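Local atomic coordinates of carboxylesterase YbfK (Bacillus subtilis, PDB entry 4CCY), a protein that hydrolyses carboxylic esters to an alcohol and a carboxylate, acting as a carboxylesterase of the alpha/beta hydrolase superfamily. Residues Tyr18-Gln23 and Leu196-Val201; Trp110-Phe115 and Pro143-Arg148; Asn137-Ala142 and Val234-Met239. One frame throughout, in Å; residues are numbered along the deposited sequence.

Contact 1: residues Tyr18-Gln23 and Leu196-Val201; sequences YQAYDQ and LQRQIV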
loop_
_atom_site.group_PDB
_atom_site.type_symbol
_atom_site.label_atom_id
_atom_site.label_comp_id
_atom_site.label_asym_id
_atom_site.label_seq_id
_atom_site.Cartn_x
_atom_site.Cartn_y
_atom_site.Cartn_z
ATOM N N TYR A 18 -8.005 14.633 9.641
ATOM C CA TYR A 18 -7.640 15.479 8.509
ATOM C C TYR A 18 -6.531 16.458 8.905
ATOM O O TYR A 18 -5.580 16.651 8.158
ATOM C CB TYR A 18 -8.880 16.201 7.932
ATOM C CG TYR A 18 -9.620 15.424 6.838
ATOM C CD1 TYR A 18 -10.314 14.245 7.127
ATOM C CD2 TYR A 18 -9.631 15.885 5.508
ATOM C CE1 TYR A 18 -10.981 13.537 6.130
ATOM C CE2 TYR A 18 -10.298 15.188 4.499
ATOM C CZ TYR A 18 -10.966 14.009 4.815
ATOM O OH TYR A 18 -11.623 13.309 3.818
ATOM N N GLN A 19 -6.635 17.034 10.103
ATOM C CA GLN A 19 -5.596 17.923 10.610
ATOM C C GLN A 19 -4.266 17.187 10.782
ATOM O O GLN A 19 -3.231 17.677 10.342
ATOM C CB GLN A 19 -6.028 18.618 11.911
ATOM C CG GLN A 19 -7.028 19.758 11.702
ATOM C CD GLN A 19 -7.596 20.313 13.003
ATOM O OE1 GLN A 19 -7.292 19.822 14.092
ATOM N NE2 GLN A 19 -8.423 21.350 12.894
ATOM N N ALA A 20 -4.301 16.006 11.397
ATOM C CA ALA A 20 -3.093 15.200 11.567
ATOM C C ALA A 20 -2.450 14.807 10.223
ATOM O O ALA A 20 -1.228 14.855 10.092
ATOM C CB ALA A 20 -3.375 13.968 12.428
ATOM N N TYR A 21 -3.278 14.408 9.248
ATOM C CA TYR A 21 -2.848 14.096 7.872
ATOM C C TYR A 21 -2.114 15.289 7.244
ATOM O O TYR A 21 -1.036 15.132 6.680
ATOM C CB TYR A 21 -4.072 13.725 7.014
ATOM C CG TYR A 21 -3.814 12.953 5.721
ATOM C CD1 TYR A 21 -2.610 13.084 5.006
ATOM C CD2 TYR A 21 -4.795 12.125 5.191
ATOM C CE1 TYR A 21 -2.390 12.383 3.829
ATOM C CE2 TYR A 21 -4.590 11.432 4.005
ATOM C CZ TYR A 21 -3.382 11.564 3.329
ATOM O OH TYR A 21 -3.170 10.889 2.154
ATOM N N ASP A 22 -2.706 16.479 7.329
ATOM C CA ASP A 22 -2.046 17.679 6.802
ATOM C C ASP A 22 -0.705 17.944 7.490
ATOM O O ASP A 22 0.257 18.332 6.830
ATOM C CB ASP A 22 -2.966 18.895 6.879
ATOM C CG ASP A 22 -4.154 18.788 5.934
ATOM O OD1 ASP A 22 -4.096 17.976 4.976
ATOM O OD2 ASP A 22 -5.148 19.511 6.145
ATOM N N GLN A 23 -0.636 17.707 8.801
ATOM C CA GLN A 23 0.642 17.784 9.525
ATOM C C GLN A 23 1.650 16.839 8.907
ATOM O O GLN A 23 2.774 17.236 8.618
ATOM C CB GLN A 23 0.520 17.359 10.984
ATOM C CG GLN A 23 -0.705 17.820 11.721
ATOM C CD GLN A 23 -0.556 19.222 12.207
ATOM O OE1 GLN A 23 -0.434 20.141 11.407
ATOM N NE2 GLN A 23 -0.558 19.401 13.517
ATOM N N LEU A 196 3.501 10.637 11.860
ATOM C CA LEU A 196 2.800 9.442 11.387
ATOM C C LEU A 196 2.135 8.658 12.511
ATOM O O LEU A 196 1.013 8.185 12.349
ATOM C CB LEU A 196 3.707 8.523 10.558
ATOM C CG LEU A 196 3.436 8.478 9.052
ATOM C CD1 LEU A 196 4.298 7.412 8.385
ATOM C CD2 LEU A 196 1.957 8.225 8.752
ATOM N N GLN A 197 2.833 8.532 13.639
ATOM C CA GLN A 197 2.281 7.934 14.854
ATOM C C GLN A 197 0.949 8.596 15.183
ATOM O O GLN A 197 -0.070 7.919 15.372
ATOM C CB GLN A 197 3.256 8.132 16.022
ATOM C CG GLN A 197 2.796 7.543 17.356
ATOM C CD GLN A 197 3.064 6.053 17.475
ATOM O OE1 GLN A 197 3.951 5.517 16.806
ATOM N NE2 GLN A 197 2.295 5.372 18.333
ATOM N N ARG A 198 0.957 9.924 15.205
ATOM C CA ARG A 198 -0.213 10.696 15.584
ATOM C C ARG A 198 -1.381 10.497 14.610
ATOM O O ARG A 198 -2.521 10.283 15.035
ATOM C CB ARG A 198 0.157 12.179 15.705
ATOM C CG ARG A 198 -1.040 13.099 15.831
ATOM C CD ARG A 198 -1.524 13.140 17.268
ATOM N NE ARG A 198 -2.922 13.561 17.361
ATOM C CZ ARG A 198 -3.943 12.721 17.507
ATOM N NH1 ARG A 198 -3.725 11.410 17.568
ATOM N NH2 ARG A 198 -5.183 13.193 17.598
ATOM N N GLN A 199 -1.078 10.553 13.312
ATOM C CA GLN A 199 -2.083 10.450 12.265
ATOM C C GLN A 199 -2.807 9.107 12.299
ATOM O O GLN A 199 -4.035 9.057 12.251
ATOM C CB GLN A 199 -1.465 10.684 10.884
ATOM C CG GLN A 199 -2.488 10.577 9.764
ATOM C CD GLN A 199 -1.891 10.629 8.373
ATOM O OE1 GLN A 199 -0.860 11.250 8.151
ATOM N NE2 GLN A 199 -2.557 9.995 7.424
ATOM N N ILE A 200 -2.036 8.028 12.385
ATOM C CA ILE A 200 -2.588 6.680 12.439
ATOM C C ILE A 200 -3.494 6.485 13.666
ATOM O O ILE A 200 -4.579 5.900 13.552
ATOM C CB ILE A 200 -1.465 5.614 12.391
ATOM C CG1 ILE A 200 -0.748 5.683 11.042
ATOM C CG2 ILE A 200 -2.022 4.217 12.646
ATOM C CD1 ILE A 200 0.543 4.902 11.011
ATOM N N VAL A 201 -3.050 6.981 14.824
ATOM C CA VAL A 201 -3.846 6.936 16.058
ATOM C C VAL A 201 -5.155 7.697 15.876
ATOM O O VAL A 201 -6.221 7.174 16.180
ATOM C CB VAL A 201 -3.051 7.452 17.282
ATOM C CG1 VAL A 201 -3.946 7.621 18.511
ATOM C CG2 VAL A 201 -1.913 6.499 17.604
#
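Ala20 and Gln199 meet where the segments 18-23 and 196-201, on helix 12-24 and helix 194-205, run roughly antiparallel (156°), their axes 8.5 Å apart at closest. Apolar packing comes first. The methyl of Ala20 points at the other helix and lies 3.8 Å from Gln199 CA, so the small side chain lets the two backbones come close, Ala20 CA and Gln199 CA being 4.9 Å apart. Arg198 adds its CG, 4.2 Å from Ala20 CB.

This joins two parts of the alpha/beta hydrolase fold far apart in sequence: the N-terminal helix, and a helix from the excursion between strands 146-152 and 236-241, where members of this superfamily usually carry their cap.

Amide meets ring next. Gln199 reaches out almost fully extended, with CG anti to the backbone N (chi1 180°), and brings the NE2 end of its amide over one face of the Tyr21 ring, while Gln199 OE1 lies 3.5 Å from Tyr21 CA. The planes are 21° apart and Gln199 NE2 sits 3.6 Å from Tyr21 CG, displaced toward the rim.

Polar bonds fix that pose from outside: Ser24 OG pairs with Gln199 OE1, Ser66 OG with NE2, and Asp87 OD2 with Tyr21 OH. A leucine in place of this glutamine would probably leave Ser24 and Ser66 without their amide partner and the Tyr21 face without its N-H cover.

Contact 2: residues Trp110-Phe115 and Pro143-Arg148; sequences WMKDVF and PERVER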
loop_
_atom_site.group_PDB
_atom_site.type_symbol
_atom_site.label_atom_id
_atom_site.label_comp_id
_atom_site.label_asym_id
_atom_site.label_seq_id
_atom_site.Cartn_x
_atom_site.Cartn_y
_atom_site.Cartn_z
ATOM N N TRP A 110 -12.056 -0.431 -9.331
ATOM C CA TRP A 110 -11.668 0.835 -8.703
ATOM C C TRP A 110 -10.388 1.375 -9.315
ATOM O O TRP A 110 -10.333 2.532 -9.704
ATOM C CB TRP A 110 -11.495 0.665 -7.186
ATOM C CG TRP A 110 -10.830 1.853 -6.515
ATOM C CD1 TRP A 110 -11.271 3.172 -6.496
ATOM C CD2 TRP A 110 -9.572 1.865 -5.762
ATOM N NE1 TRP A 110 -10.407 3.974 -5.788
ATOM C CE2 TRP A 110 -9.358 3.255 -5.335
ATOM C CE3 TRP A 110 -8.638 0.900 -5.405
ATOM C CZ2 TRP A 110 -8.251 3.635 -4.573
ATOM C CZ3 TRP A 110 -7.515 1.302 -4.657
ATOM C CH2 TRP A 110 -7.331 2.635 -4.252
ATOM N N MET A 111 -9.362 0.525 -9.421
ATOM C CA MET A 111 -8.067 0.948 -9.961
ATOM C C MET A 111 -8.113 1.296 -11.445
ATOM O O MET A 111 -7.415 2.218 -11.870
ATOM C CB MET A 111 -6.965 -0.082 -9.669
ATOM C CG MET A 111 -5.529 0.368 -9.994
ATOM S SD MET A 111 -4.942 1.956 -9.303
ATOM C CE MET A 111 -5.504 1.861 -7.596
ATOM N N LYS A 112 -8.913 0.561 -12.230
ATOM C CA LYS A 112 -9.136 0.916 -13.639
ATOM C C LYS A 112 -9.724 2.321 -13.774
ATOM O O LYS A 112 -9.277 3.088 -14.621
ATOM C CB LYS A 112 -10.038 -0.096 -14.358
ATOM C CG LYS A 112 -9.356 -1.398 -14.736
ATOM C CD LYS A 112 -10.275 -2.231 -15.623
ATOM C CE LYS A 112 -9.925 -3.704 -15.521
ATOM N NZ LYS A 112 -10.853 -4.509 -16.359
ATOM N N ASP A 113 -10.701 2.655 -12.929
ATOM C CA ASP A 113 -11.287 4.007 -12.901
ATOM C C ASP A 113 -10.235 5.065 -12.553
ATOM O O ASP A 113 -10.220 6.149 -13.132
ATOM C CB ASP A 113 -12.415 4.108 -11.864
ATOM C CG ASP A 113 -13.689 3.392 -12.271
ATOM O OD1 ASP A 113 -13.773 2.830 -13.383
ATOM O OD2 ASP A 113 -14.633 3.396 -11.440
ATOM N N VAL A 114 -9.383 4.761 -11.572
ATOM C CA VAL A 114 -8.292 5.675 -11.207
ATOM C C VAL A 114 -7.391 5.908 -12.427
ATOM O O VAL A 114 -7.170 7.042 -12.821
ATOM C CB VAL A 114 -7.483 5.189 -9.979
ATOM C CG1 VAL A 114 -6.256 6.057 -9.757
ATOM C CG2 VAL A 114 -8.347 5.187 -8.721
ATOM N N PHE A 115 -6.906 4.823 -13.030
ATOM C CA PHE A 115 -6.117 4.893 -14.270
ATOM C C PHE A 115 -6.818 5.747 -15.330
ATOM O O PHE A 115 -6.208 6.663 -15.898
ATOM C CB PHE A 115 -5.868 3.488 -14.832
ATOM C CG PHE A 115 -4.650 2.797 -14.265
ATOM C CD1 PHE A 115 -4.472 2.655 -12.884
ATOM C CD2 PHE A 115 -3.686 2.260 -15.117
ATOM C CE1 PHE A 115 -3.361 1.990 -12.372
ATOM C CE2 PHE A 115 -2.575 1.603 -14.603
ATOM C CZ PHE A 115 -2.419 1.459 -13.236
ATOM N N PRO A 143 -3.541 -7.236 -16.304
ATOM C CA PRO A 143 -2.120 -7.218 -16.649
ATOM C C PRO A 143 -1.811 -6.263 -17.789
ATOM O O PRO A 143 -0.710 -5.744 -17.855
ATOM C CB PRO A 143 -1.841 -8.660 -17.090
ATOM C CG PRO A 143 -3.169 -9.211 -17.498
ATOM C CD PRO A 143 -4.172 -8.537 -16.606
ATOM N N GLU A 144 -2.783 -6.037 -18.670
ATOM C CA GLU A 144 -2.604 -5.152 -19.820
ATOM C C GLU A 144 -2.376 -3.690 -19.423
ATOM O O GLU A 144 -1.908 -2.889 -20.236
ATOM C CB GLU A 144 -3.783 -5.288 -20.811
ATOM C CG GLU A 144 -5.091 -4.609 -20.385
ATOM C CD GLU A 144 -5.860 -5.347 -19.285
ATOM O OE1 GLU A 144 -5.533 -6.501 -18.951
ATOM O OE2 GLU A 144 -6.818 -4.769 -18.747
ATOM N N ARG A 145 -2.708 -3.352 -18.175
ATOM C CA ARG A 145 -2.567 -1.987 -17.682
ATOM C C ARG A 145 -1.306 -1.800 -16.835
ATOM O O ARG A 145 -1.031 -0.704 -16.364
ATOM C CB ARG A 145 -3.811 -1.568 -16.884
ATOM C CG ARG A 145 -5.141 -1.839 -17.588
ATOM C CD ARG A 145 -5.335 -1.026 -18.862
ATOM N NE ARG A 145 -5.458 0.419 -18.626
ATOM C CZ ARG A 145 -6.582 1.037 -18.276
ATOM N NH1 ARG A 145 -7.709 0.344 -18.084
ATOM N NH2 ARG A 145 -6.581 2.356 -18.105
ATOM N N VAL A 146 -0.535 -2.866 -16.670
ATOM C CA VAL A 146 0.637 -2.841 -15.793
ATOM C C VAL A 146 1.937 -2.924 -16.582
ATOM O O VAL A 146 2.096 -3.816 -17.426
ATOM C CB VAL A 146 0.596 -4.022 -14.793
ATOM C CG1 VAL A 146 1.724 -3.912 -13.774
ATOM C CG2 VAL A 146 -0.767 -4.102 -14.107
ATOM N N GLU A 147 2.860 -2.005 -16.292
ATOM C CA GLU A 147 4.252 -2.135 -16.730
ATOM C C GLU A 147 4.999 -3.094 -15.775
ATOM O O GLU A 147 4.980 -4.301 -15.981
ATOM C CB GLU A 147 4.945 -0.762 -16.825
ATOM C CG GLU A 147 4.407 0.202 -17.901
ATOM C CD GLU A 147 4.531 -0.342 -19.328
ATOM O OE1 GLU A 147 5.494 -1.079 -19.613
ATOM O OE2 GLU A 147 3.668 -0.041 -20.181
ATOM N N ARG A 148 5.625 -2.559 -14.722
ATOM C CA ARG A 148 6.333 -3.369 -13.716
ATOM C C ARG A 148 5.717 -3.188 -12.339
ATOM O O ARG A 148 5.197 -2.120 -12.028
ATOM C CB ARG A 148 7.835 -3.035 -13.694
ATOM C CG ARG A 148 8.551 -3.351 -15.001
ATOM C CD ARG A 148 10.071 -3.261 -14.896
ATOM N NE ARG A 148 10.640 -4.267 -15.784
ATOM C CZ ARG A 148 11.620 -5.105 -15.489
ATOM N NH1 ARG A 148 12.243 -5.053 -14.319
ATOM N NH2 ARG A 148 12.009 -5.981 -16.408
HETATM O O HOH W 1 -8.692 -6.178 -17.445
#
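Phe115, on helix 104-118, packs against Arg145, in the 3-10 turn that leads into strand 146-152; both belong to the alpha/beta-alternating core of the hydrolase fold, where this helix covers strands 56-60 and 123-128. The tight part is here. The rim of the Phe115 ring meets a backbone carbonyl nearly in the ring plane, CE2 lying 3.3 Å from Arg145 O, a placing likely to suit the slightly positive ring hydrogens.

The Arg145 side chain, bent at chi2 (-65°) and chi3 (-66°), runs past the ring the opposite way and brings NH2 to 3.5 Å from Phe115 CB. Its guanidinium stands almost perpendicular to the ring, 88° between the planes. What holds that head is polar: a salt bridge from NH2 to Asp116, with the carbonyls of Leu120 and Glu121 bonded to NH2 and NE.

Toward the solvent the contact is looser. Lys112 passes across Arg145 at about a right angle, its CG 4.1 Å from Arg145 NH1, and extends toward exposed Glu144. The two charged ends stop 4.7 Å apart, Lys112 NZ from Glu144 OE2, and a water fills the step, accepting from Lys112 NZ and donating to Glu144 OE2 at 2.7 Å.

Contact 3: residues Asn137-Ala142 and Val234-Met239; sequences NFLLRA and VPVLLM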
loop_
_atom_site.group_PDB
_atom_site.type_symbol
_atom_site.label_atom_id
_atom_site.label_comp_id
_atom_site.label_asym_id
_atom_site.label_seq_id
_atom_site.Cartn_x
_atom_site.Cartn_y
_atom_site.Cartn_z
ATOM N N ASN A 137 -3.454 -8.349 -6.959
ATOM C CA ASN A 137 -4.801 -8.508 -7.514
ATOM C C ASN A 137 -4.978 -7.784 -8.857
ATOM O O ASN A 137 -5.541 -8.344 -9.807
ATOM C CB ASN A 137 -5.860 -8.028 -6.512
ATOM C CG ASN A 137 -7.272 -8.300 -6.992
ATOM O OD1 ASN A 137 -7.685 -9.460 -7.094
ATOM N ND2 ASN A 137 -8.027 -7.231 -7.289
ATOM N N PHE A 138 -4.489 -6.542 -8.924
ATOM C CA PHE A 138 -4.543 -5.747 -10.162
ATOM C C PHE A 138 -3.757 -6.352 -11.335
ATOM O O PHE A 138 -4.287 -6.463 -12.440
ATOM C CB PHE A 138 -4.125 -4.274 -9.910
ATOM C CG PHE A 138 -4.431 -3.355 -11.071
ATOM C CD1 PHE A 138 -5.742 -3.091 -11.433
ATOM C CD2 PHE A 138 -3.399 -2.776 -11.819
ATOM C CE1 PHE A 138 -6.032 -2.258 -12.513
ATOM C CE2 PHE A 138 -3.678 -1.943 -12.893
ATOM C CZ PHE A 138 -4.999 -1.678 -13.238
ATOM N N LEU A 139 -2.504 -6.747 -11.112
ATOM C CA LEU A 139 -1.694 -7.305 -12.199
ATOM C C LEU A 139 -2.261 -8.646 -12.707
ATOM O O LEU A 139 -2.064 -8.997 -13.873
ATOM C CB LEU A 139 -0.211 -7.432 -11.801
ATOM C CG LEU A 139 0.151 -8.359 -10.636
ATOM C CD1 LEU A 139 0.314 -9.796 -11.102
ATOM C CD2 LEU A 139 1.407 -7.867 -9.937
ATOM N N LEU A 140 -2.964 -9.381 -11.840
ATOM C CA LEU A 140 -3.656 -10.607 -12.244
ATOM C C LEU A 140 -4.897 -10.311 -13.072
ATOM O O LEU A 140 -5.155 -10.976 -14.073
ATOM C CB LEU A 140 -4.066 -11.439 -11.025
ATOM C CG LEU A 140 -3.025 -12.282 -10.290
ATOM C CD1 LEU A 140 -3.602 -12.779 -8.971
ATOM C CD2 LEU A 140 -2.573 -13.461 -11.143
ATOM N N ARG A 141 -5.686 -9.334 -12.643
ATOM C CA ARG A 141 -6.958 -9.044 -13.310
ATOM C C ARG A 141 -6.832 -8.027 -14.434
ATOM O O ARG A 141 -7.703 -7.955 -15.290
ATOM C CB ARG A 141 -7.992 -8.532 -12.310
ATOM C CG ARG A 141 -8.558 -9.605 -11.405
ATOM C CD ARG A 141 -9.323 -8.978 -10.256
ATOM N NE ARG A 141 -9.797 -9.991 -9.319
ATOM C CZ ARG A 141 -10.904 -10.714 -9.493
ATOM N NH1 ARG A 141 -11.660 -10.546 -10.569
ATOM N NH2 ARG A 141 -11.246 -11.618 -8.588
ATOM N N ALA A 142 -5.779 -7.213 -14.410
ATOM C CA ALA A 142 -5.599 -6.203 -15.455
ATOM C C ALA A 142 -4.152 -6.094 -15.907
ATOM O O ALA A 142 -3.603 -4.994 -15.934
ATOM C CB ALA A 142 -6.130 -4.848 -15.006
ATOM N N VAL A 234 3.571 -10.453 -15.634
ATOM C CA VAL A 234 4.302 -9.166 -15.591
ATOM C C VAL A 234 5.485 -9.262 -14.623
ATOM O O VAL A 234 5.460 -10.094 -13.717
ATOM C CB VAL A 234 3.402 -7.950 -15.207
ATOM C CG1 VAL A 234 2.076 -7.960 -15.973
ATOM C CG2 VAL A 234 3.163 -7.872 -13.701
ATOM N N PRO A 235 6.527 -8.424 -14.816
ATOM C CA PRO A 235 7.648 -8.429 -13.876
ATOM C C PRO A 235 7.245 -7.948 -12.485
ATOM O O PRO A 235 6.697 -6.841 -12.329
ATOM C CB PRO A 235 8.646 -7.447 -14.499
ATOM C CG PRO A 235 8.260 -7.364 -15.943
ATOM C CD PRO A 235 6.769 -7.524 -15.959
ATOM N N VAL A 236 7.536 -8.778 -11.486
ATOM C CA VAL A 236 7.222 -8.485 -10.109
ATOM C C VAL A 236 8.522 -8.437 -9.299
ATOM O O VAL A 236 9.386 -9.312 -9.444
ATOM C CB VAL A 236 6.236 -9.532 -9.515
ATOM C CG1 VAL A 236 6.052 -9.354 -8.007
ATOM C CG2 VAL A 236 4.886 -9.475 -10.226
ATOM N N LEU A 237 8.652 -7.398 -8.473
ATOM C CA LEU A 237 9.634 -7.358 -7.393
ATOM C C LEU A 237 8.904 -7.523 -6.058
ATOM O O LEU A 237 8.011 -6.727 -5.731
ATOM C CB LEU A 237 10.412 -6.038 -7.405
ATOM C CG LEU A 237 11.241 -5.742 -6.147
ATOM C CD1 LEU A 237 12.416 -6.713 -5.972
ATOM C CD2 LEU A 237 11.725 -4.307 -6.154
ATOM N N LEU A 238 9.282 -8.554 -5.305
ATOM C CA LEU A 238 8.667 -8.879 -4.019
ATOM C C LEU A 238 9.671 -8.750 -2.868
ATOM O O LEU A 238 10.721 -9.414 -2.868
ATOM C CB LEU A 238 8.105 -10.309 -4.039
ATOM C CG LEU A 238 7.364 -10.776 -2.773
ATOM C CD1 LEU A 238 6.202 -9.854 -2.416
ATOM C CD2 LEU A 238 6.882 -12.210 -2.913
ATOM N N MET A 239 9.338 -7.913 -1.888
ATOM C CA MET A 239 10.246 -7.636 -0.784
ATOM C C MET A 239 9.587 -7.891 0.567
ATOM O O MET A 239 8.495 -7.412 0.835
ATOM C CB MET A 239 10.775 -6.191 -0.855
ATOM C CG MET A 239 11.481 -5.860 -2.172
ATOM S SD MET A 239 12.129 -4.179 -2.222
ATOM C CE MET A 239 13.560 -4.327 -1.171
#
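Leu139 and Val234 bring the last turn of helix 130-141 against the lead-in to strand 236-241, their CA atoms 7.1 Å apart, the nearest pair between the two segments. This is helix-on-sheet packing in the alpha/beta hydrolase fold: the helix follows Ser129, the probable nucleophile on its GxSxG elbow, and the strand leads toward Glu244, probably the acid of the same charge relay, though the contact itself lies away from those residues.

One leucine does the work on the helix side. Its CG falls between the backbone N and the carbonyl carbon (chi1 62°), an unfavourable choice on a helix, and it carries CD2 out to the strand. Leu139 CD2 touches Val236 CG2 at 3.8 Å, the two side chains meeting at about a right angle. Nearer the helix backbone, Leu139 CB rests 3.9 Å from Val234 CG2, so that one valine methyl faces both the base and the end of the leucine. Val234 and Val236 both aim their side chains at the helix, while Pro235 between them turns away onto Phe290 of helix 280-290. Ala149 of strand 146-152 and Ile232 also touch Leu139.

One turn of the helix is also tied along its own surface: Arg141 NE donates to Asn137 OD1 at 3.1 Å, the oxygen nearly in the guanidinium plane but the donor tilted 27° from the carbonyl plane of the amide.

How the contacts relate
Contacts 2 and 3 are neighbours, their centres about 10 Å apart, whereas contact 1 lies on the opposite side of the chain's centre, about 29 and 30 Å from them between centres. Along the chain the segments come in the order 18-23, 110-115, 137-142, 143-148, 196-201 and 234-239, so contact 3 crosses both of the others. Contacts 2 and 3 share the central sheet, where strands 146-152 and 236-241 pair in parallel, and they touch directly through Phe138, whose CE2 is 3.6 Å from Phe115 CZ. Both pack helices, 104-118 and 130-141, against that sheet; contact 1 instead joins the N-terminal helix to the excursion between those two strands.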